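Local coordinates for protein phage related exonuclease (Haemophilus somnus 129PT, PDB 3K93) that probably degrades DNA as a phage-related exonuclease and binds a sodium ion, at residues A[17-22]-A[205-210]; A[64-69]-A[161-166]; A[154-159]-A[189-194]. All coordinates share one frame; numbering follows the deposited sequence. Where two conformers were deposited one is given.

Contact 1 (A[17-22]-A[205-210]); sequences KIIGEP and KERVSA
Arg207 faces the stretch from Ile18 to Pro22. Its CB points toward 17-22 and lies 3.6 Å from Ile18 O. The CD1 of Ile18 reaches both this CB and the CG2 of Val208, 3.9 Å from the latter. Ile18 CG1 sits between its own backbone N and carbonyl carbon (chi1 62°), and chi2 of 70° then places CD1. Next along the arginine, CG lies against Ile19, with Ile19 CD1 at 3.9 Å; the two side chains cross at about a right angle. The chain then bends at chi2 and chi3. This brings Arg207 NE to 3.5 Å from Gly20 O, which is not a hydrogen bond. Glu21 CG lies over one face of the guanidinium, toward its rim. At the tip, NH2 meets Pro22 CD. In the guanidinium plane, Arg207 NH2 also donates to a water O at 2.7 Å. That water donates in turn to Gly20 O, at 2.6 Å, and to Ile18 O. Lys32 O takes a direct hydrogen bond from the same NH2. The polar link of the arginine to 17-22 thus runs through water, and its charge probably suits the nearby carbonyl oxygens of Ile18, Ile19 and Gly20.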
# COMPACT_ATOMS: atom_id res chain seq x y z
N LYS A 17 -10.58 10.05 11.10
CA LYS A 17 -9.72 9.00 11.66
C LYS A 17 -10.37 8.23 12.80
O LYS A 17 -10.06 7.08 12.99
CB LYS A 17 -8.39 9.58 12.13
CG LYS A 17 -7.49 10.05 10.96
CD LYS A 17 -6.30 10.88 11.48
CE LYS A 17 -5.29 11.18 10.37
NZ LYS A 17 -4.17 12.06 10.91
N ILE A 18 -11.29 8.85 13.53
CA ILE A 18 -11.84 8.22 14.74
C ILE A 18 -13.35 7.99 14.64
O ILE A 18 -13.95 7.40 15.55
CB ILE A 18 -11.41 8.96 16.06
CG1 ILE A 18 -11.89 10.40 16.13
CG2 ILE A 18 -9.84 9.01 16.20
CD1 ILE A 18 -13.35 10.54 16.32
N ILE A 19 -13.94 8.37 13.51
CA ILE A 19 -15.39 8.31 13.34
C ILE A 19 -15.91 6.89 13.02
O ILE A 19 -17.09 6.61 13.18
CB ILE A 19 -15.86 9.27 12.17
CG1 ILE A 19 -17.31 9.71 12.38
CG2 ILE A 19 -15.68 8.59 10.76
CD1 ILE A 19 -17.49 10.48 13.67
N GLY A 20 -15.05 6.02 12.55
CA GLY A 20 -15.45 4.70 12.12
C GLY A 20 -16.10 3.90 13.25
O GLY A 20 -15.79 4.08 14.45
N GLU A 21 -16.98 3.02 12.85
CA GLU A 21 -17.74 2.23 13.80
C GLU A 21 -17.38 0.75 13.66
O GLU A 21 -17.07 0.31 12.57
CB GLU A 21 -19.24 2.49 13.59
CG GLU A 21 -19.66 3.77 14.31
CD GLU A 21 -21.05 4.31 13.94
OE1 GLU A 21 -21.67 3.88 12.92
OE2 GLU A 21 -21.50 5.20 14.70
N PRO A 22 -17.39 0.00 14.77
CA PRO A 22 -17.17 -1.43 14.67
C PRO A 22 -18.22 -2.03 13.77
O PRO A 22 -19.34 -1.51 13.72
CB PRO A 22 -17.36 -1.92 16.11
CG PRO A 22 -17.19 -0.78 16.96
CD PRO A 22 -17.56 0.44 16.16
N LYS A 205 -19.93 13.22 18.64
CA LYS A 205 -19.90 13.26 20.10
C LYS A 205 -19.57 11.90 20.73
O LYS A 205 -18.77 11.84 21.62
CB LYS A 205 -21.26 13.69 20.69
CG LYS A 205 -21.52 15.17 20.88
CD LYS A 205 -22.74 15.44 21.91
N GLU A 206 -20.27 10.85 20.30
CA GLU A 206 -20.10 9.52 20.87
C GLU A 206 -18.69 9.00 20.62
O GLU A 206 -18.03 8.52 21.53
CB GLU A 206 -21.08 8.51 20.24
CG GLU A 206 -22.55 8.66 20.61
CD GLU A 206 -23.50 8.06 19.55
OE1 GLU A 206 -23.04 7.34 18.62
OE2 GLU A 206 -24.73 8.32 19.63
N ARG A 207 -18.27 9.07 19.36
CA ARG A 207 -16.95 8.60 18.96
C ARG A 207 -15.81 9.39 19.63
O ARG A 207 -14.81 8.79 20.05
CB ARG A 207 -16.76 8.68 17.44
CG ARG A 207 -17.75 7.87 16.54
CD ARG A 207 -18.30 6.59 17.18
NE ARG A 207 -17.29 5.58 17.29
CZ ARG A 207 -17.34 4.48 18.03
NH1 ARG A 207 -18.38 4.16 18.80
NH2 ARG A 207 -16.29 3.67 18.00
N VAL A 208 -15.94 10.71 19.72
CA VAL A 208 -14.91 11.51 20.37
C VAL A 208 -14.86 11.19 21.88
O VAL A 208 -13.79 11.07 22.45
CB VAL A 208 -15.10 12.98 20.13
CG1 VAL A 208 -14.22 13.82 21.11
CG2 VAL A 208 -14.80 13.33 18.66
N SER A 209 -16.01 11.02 22.48
CA SER A 209 -16.08 10.69 23.89
C SER A 209 -15.40 9.35 24.19
O SER A 209 -14.66 9.24 25.16
CB SER A 209 -17.52 10.63 24.31
OG SER A 209 -17.58 10.30 25.67
N ALA A 210 -15.60 8.36 23.33
CA ALA A 210 -14.92 7.09 23.49
C ALA A 210 -13.40 7.29 23.27
O ALA A 210 -12.58 6.77 24.05
CB ALA A 210 -15.48 6.06 22.51
O HOH W 1 -14.14 4.32 16.46

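Contact 2 (A[64-69]-A[161-166]); sequences GNELEE and PTPLNL
Glu66 and Asn165 reach toward each other, tip to tip. Asn165 ND2 donates to Glu66 OE1 at 2.8 Å, and the bond is fairly straight at 164°. OE1 takes it on its syn lone pair, the one on the side of OE2. The acceptor lies almost in the amide plane, and the carboxylate and amide are only 18° from coplanar. This places the second pair of atoms side by side as well: Glu66 OE2 is 3.2 Å from Asn165 OD1. Both are acceptors, so this pair is no bond.

The apolar neighbours come next. Pro163 CB lies 3.5 Å from Glu66 OE1, on a ring that crosses the glutamate obliquely. Leu166 places CD1 4.1 Å from Glu66 OE1. Beside them Leu67 CD1 meets Pro163 CD at 4.1 Å, again tip to tip, and comes to 3.8 Å from Pro161 O.

Further out, the helix end and the 3-10 turn carry the two groups. Glu66 ends helix 59-66, and its chain runs extended beyond CG. Leu67 follows at the break before helix 68-79. Asn165 CG stands between its own N and carbonyl carbon (chi1 81°), in a 3-10 turn where Leu166 N bonds to Pro163 O at 2.9 Å. Thr162 OG1 is hydrogen-bonded to Lys63 of helix 59-66, and the Thr162 backbone is bonded to Leu176 of helix 173-181. The loop is therefore strung between two helices. Chemically the contact pairs one charge-assisted bond with a close approach of two oxygens. The second probably offsets part of what the first gains.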
# COMPACT_ATOMS: atom_id res chain seq x y z
N GLY A 64 -1.82 24.16 -0.77
CA GLY A 64 -3.05 24.73 -0.20
C GLY A 64 -2.77 25.96 0.64
O GLY A 64 -3.53 26.89 0.64
N ASN A 65 -1.66 25.96 1.36
CA ASN A 65 -1.31 27.11 2.16
C ASN A 65 -0.95 28.29 1.30
O ASN A 65 -1.43 29.37 1.53
CB ASN A 65 -0.15 26.80 3.11
CG ASN A 65 -0.57 25.88 4.25
OD1 ASN A 65 -1.74 25.89 4.69
ND2 ASN A 65 0.40 25.08 4.77
N GLU A 66 -0.12 28.07 0.28
CA GLU A 66 0.27 29.14 -0.63
C GLU A 66 -0.87 29.71 -1.43
O GLU A 66 -0.87 30.91 -1.69
CB GLU A 66 1.41 28.72 -1.55
CG GLU A 66 2.68 28.45 -0.74
CD GLU A 66 3.94 28.18 -1.57
OE1 GLU A 66 3.91 28.36 -2.83
OE2 GLU A 66 4.96 27.78 -0.93
N LEU A 67 -1.85 28.90 -1.78
CA LEU A 67 -2.89 29.35 -2.72
C LEU A 67 -4.20 29.64 -1.98
O LEU A 67 -5.26 29.84 -2.59
CB LEU A 67 -3.10 28.34 -3.83
CG LEU A 67 -1.88 28.10 -4.73
CD1 LEU A 67 -2.23 27.03 -5.74
CD2 LEU A 67 -1.41 29.38 -5.44
N GLU A 68 -4.11 29.71 -0.66
CA GLU A 68 -5.30 29.83 0.19
C GLU A 68 -6.11 31.04 -0.15
O GLU A 68 -7.33 30.95 -0.26
CB GLU A 68 -4.89 29.91 1.65
CG GLU A 68 -6.03 29.81 2.62
CD GLU A 68 -5.51 29.88 4.04
OE1 GLU A 68 -5.05 31.00 4.45
OE2 GLU A 68 -5.51 28.82 4.71
N GLU A 69 -5.42 32.16 -0.33
CA GLU A 69 -6.07 33.43 -0.67
C GLU A 69 -6.77 33.36 -2.03
O GLU A 69 -7.95 33.67 -2.12
CB GLU A 69 -5.12 34.67 -0.56
CG GLU A 69 -3.64 34.39 -0.17
N PRO A 161 -2.68 25.90 -11.02
CA PRO A 161 -1.31 25.43 -11.30
C PRO A 161 -0.48 25.35 -10.05
O PRO A 161 -0.66 26.16 -9.14
CB PRO A 161 -0.73 26.53 -12.21
CG PRO A 161 -1.84 27.35 -12.61
CD PRO A 161 -2.98 27.17 -11.69
N THR A 162 0.43 24.38 -9.99
CA THR A 162 1.28 24.21 -8.84
C THR A 162 2.35 25.30 -8.86
O THR A 162 2.99 25.49 -9.87
CB THR A 162 1.91 22.79 -8.83
OG1 THR A 162 0.86 21.83 -8.71
CG2 THR A 162 2.88 22.59 -7.66
N PRO A 163 2.52 26.05 -7.75
CA PRO A 163 3.58 27.08 -7.69
C PRO A 163 4.95 26.46 -7.93
O PRO A 163 5.22 25.38 -7.42
CB PRO A 163 3.50 27.59 -6.24
CG PRO A 163 2.21 27.12 -5.69
CD PRO A 163 1.69 26.01 -6.54
N LEU A 164 5.78 27.14 -8.70
CA LEU A 164 7.10 26.62 -9.09
C LEU A 164 7.94 26.11 -7.95
O LEU A 164 8.58 25.08 -8.06
CB LEU A 164 7.89 27.67 -9.86
CG LEU A 164 7.62 27.72 -11.36
CD1 LEU A 164 8.17 29.03 -11.99
CD2 LEU A 164 8.23 26.47 -12.05
N ASN A 165 7.90 26.80 -6.82
CA ASN A 165 8.74 26.44 -5.71
C ASN A 165 8.37 25.06 -5.10
O ASN A 165 9.10 24.55 -4.28
CB ASN A 165 8.72 27.56 -4.64
CG ASN A 165 7.50 27.49 -3.74
OD1 ASN A 165 7.57 26.93 -2.66
ND2 ASN A 165 6.36 28.03 -4.19
N LEU A 166 7.24 24.48 -5.50
CA LEU A 166 6.83 23.21 -4.96
C LEU A 166 7.02 22.06 -5.94
O LEU A 166 6.69 20.94 -5.62
CB LEU A 166 5.37 23.29 -4.53
CG LEU A 166 5.08 24.29 -3.42
CD1 LEU A 166 3.60 24.28 -3.07
CD2 LEU A 166 5.95 23.97 -2.17

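Contact 3 (A[154-159]-A[189-194]); sequences QIDFVL and ITTVII
Asp156 OD1 accepts a hydrogen bond from Thr191 OG1 at 2.6 Å. The hydroxyl comes from above the carboxylate plane, 43° out of it. The two side chains lie side by side and point the same way, since they form a non-hydrogen-bonded pair on one face of the sheet; OG1 is anti to the carbonyl carbon of Thr191 (chi1 -65°). The other oxygen, OD2, is held by a salt bridge to Arg79 and a hydrogen bond to Ser75, both of helix 68-79. Ile189 CD1 packs 3.7 Å from Asp156 OD2. The buried carboxylate is thus gripped at both oxygens, and the arginine would probably help keep it ionised.

The strands run antiparallel. Ile155 and Val192 form one hydrogen-bonded pair, with Ile155 N to Val192 O at 2.8 Å. Phe157 and Thr190 form the next. Strand 189-195 is one of the two edge strands of this sheet within the chain, and strand 152-158 runs parallel to 108-114 on its other side. Strand 108-114 carries Asp111 and Thr112 of the sodium site, and its Asp-Thr-Lys run is consistent with a PD-(D/E)XK nuclease core.

On the face bearing Ile155 and Phe157, helices 125-135 and 137-148 close over the sheet. Val192 CG2 meets the Phe157 ring at its edge, 4.0 Å from Phe157 CE2. Ile155 CG2 lies over one ring face, toward the rim. Ile155 CD1 crosses to Ile194 CG1 at 3.9 Å.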
# COMPACT_ATOMS: atom_id res chain seq x y z
N GLN A 154 -20.20 23.74 1.97
CA GLN A 154 -19.87 23.48 0.60
C GLN A 154 -18.38 23.32 0.48
O GLN A 154 -17.64 24.20 0.88
CB GLN A 154 -20.40 24.63 -0.28
CG GLN A 154 -21.92 24.74 -0.28
CD GLN A 154 -22.39 25.85 -1.14
OE1 GLN A 154 -21.69 26.26 -2.05
NE2 GLN A 154 -23.57 26.37 -0.85
N ILE A 155 -17.94 22.19 -0.05
CA ILE A 155 -16.52 21.90 -0.21
C ILE A 155 -16.20 22.27 -1.63
O ILE A 155 -16.73 21.67 -2.57
CB ILE A 155 -16.22 20.41 0.02
CG1 ILE A 155 -16.66 19.96 1.40
CG2 ILE A 155 -14.75 20.12 -0.18
CD1 ILE A 155 -16.88 18.44 1.50
N ASP A 156 -15.37 23.29 -1.80
CA ASP A 156 -14.89 23.73 -3.12
C ASP A 156 -13.53 23.07 -3.42
O ASP A 156 -12.49 23.50 -2.91
CB ASP A 156 -14.70 25.25 -3.11
CG ASP A 156 -16.01 26.04 -3.26
OD1 ASP A 156 -17.11 25.46 -3.47
OD2 ASP A 156 -15.91 27.28 -3.21
N PHE A 157 -13.55 22.01 -4.22
CA PHE A 157 -12.34 21.41 -4.76
C PHE A 157 -11.91 22.33 -5.91
O PHE A 157 -12.68 22.53 -6.84
CB PHE A 157 -12.62 20.03 -5.31
CG PHE A 157 -12.93 19.03 -4.27
CD1 PHE A 157 -11.92 18.43 -3.55
CD2 PHE A 157 -14.23 18.66 -4.00
CE1 PHE A 157 -12.20 17.50 -2.57
CE2 PHE A 157 -14.51 17.72 -3.03
CZ PHE A 157 -13.51 17.16 -2.31
N VAL A 158 -10.67 22.85 -5.82
CA VAL A 158 -10.15 23.82 -6.77
C VAL A 158 -8.75 23.42 -7.26
O VAL A 158 -7.87 23.06 -6.45
CB VAL A 158 -10.13 25.23 -6.16
CG1 VAL A 158 -11.55 25.74 -5.98
CG2 VAL A 158 -9.39 25.23 -4.84
N LEU A 159 -8.57 23.45 -8.58
CA LEU A 159 -7.29 23.12 -9.22
C LEU A 159 -6.68 24.38 -9.79
O LEU A 159 -7.22 24.98 -10.74
CB LEU A 159 -7.48 22.10 -10.37
CG LEU A 159 -6.18 21.71 -11.08
CD1 LEU A 159 -5.17 21.07 -10.10
CD2 LEU A 159 -6.43 20.80 -12.33
N ILE A 189 -13.21 24.18 -10.70
CA ILE A 189 -13.82 24.19 -9.38
C ILE A 189 -14.97 23.20 -9.43
O ILE A 189 -15.79 23.28 -10.32
CB ILE A 189 -14.26 25.64 -8.91
CG1 ILE A 189 -14.98 25.56 -7.55
CG2 ILE A 189 -15.12 26.32 -9.92
CD1 ILE A 189 -15.13 26.91 -6.84
N THR A 190 -15.00 22.26 -8.49
CA THR A 190 -16.13 21.36 -8.32
C THR A 190 -16.53 21.44 -6.88
O THR A 190 -15.67 21.25 -5.99
CB THR A 190 -15.79 19.90 -8.69
OG1 THR A 190 -15.36 19.85 -10.05
CG2 THR A 190 -17.03 18.97 -8.54
N THR A 191 -17.82 21.72 -6.64
CA THR A 191 -18.35 21.96 -5.29
C THR A 191 -19.24 20.80 -4.83
O THR A 191 -20.03 20.32 -5.62
CB THR A 191 -19.17 23.26 -5.24
OG1 THR A 191 -18.31 24.38 -5.51
CG2 THR A 191 -19.79 23.46 -3.85
N VAL A 192 -19.07 20.33 -3.59
CA VAL A 192 -19.93 19.30 -3.00
C VAL A 192 -20.67 19.93 -1.81
O VAL A 192 -20.05 20.54 -0.97
CB VAL A 192 -19.13 18.08 -2.54
CG1 VAL A 192 -20.04 17.05 -1.78
CG2 VAL A 192 -18.43 17.41 -3.73
N ILE A 193 -21.99 19.81 -1.77
CA ILE A 193 -22.82 20.45 -0.76
C ILE A 193 -23.11 19.39 0.29
O ILE A 193 -23.58 18.32 -0.04
CB ILE A 193 -24.19 20.94 -1.38
CG1 ILE A 193 -23.96 21.96 -2.49
CG2 ILE A 193 -25.09 21.54 -0.32
CD1 ILE A 193 -25.22 22.22 -3.42
N ILE A 194 -22.82 19.69 1.55
CA ILE A 194 -23.09 18.77 2.65
C ILE A 194 -24.16 19.41 3.55
O ILE A 194 -23.96 20.53 4.02
CB ILE A 194 -21.81 18.52 3.50
CG1 ILE A 194 -20.62 18.06 2.63
CG2 ILE A 194 -22.09 17.48 4.57
CD1 ILE A 194 -20.77 16.65 2.05

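In the fold
Contacts 1 and 3 are both partly buried; contact 3 is the only one between strands. Backbone bonds carry it, and a buried carboxylate is held beside them. Contact 1 joins helix 15-19 and the turn after it to helix 198-221, with a water at its polar centre. Contact 2 is a surface contact of a loop with a helix junction. Contacts 2 and 3 adjoin in sequence: strand 152-158 runs into the loop of contact 2. Arg79 and Ser75, which hold Asp156 in contact 3, lie on helix 68-79, which starts within contact 2. Helix 198-221 of contact 1 follows strand 189-195 of contact 3, yet the centres of contacts 1 and 3 are about 26 Å apart.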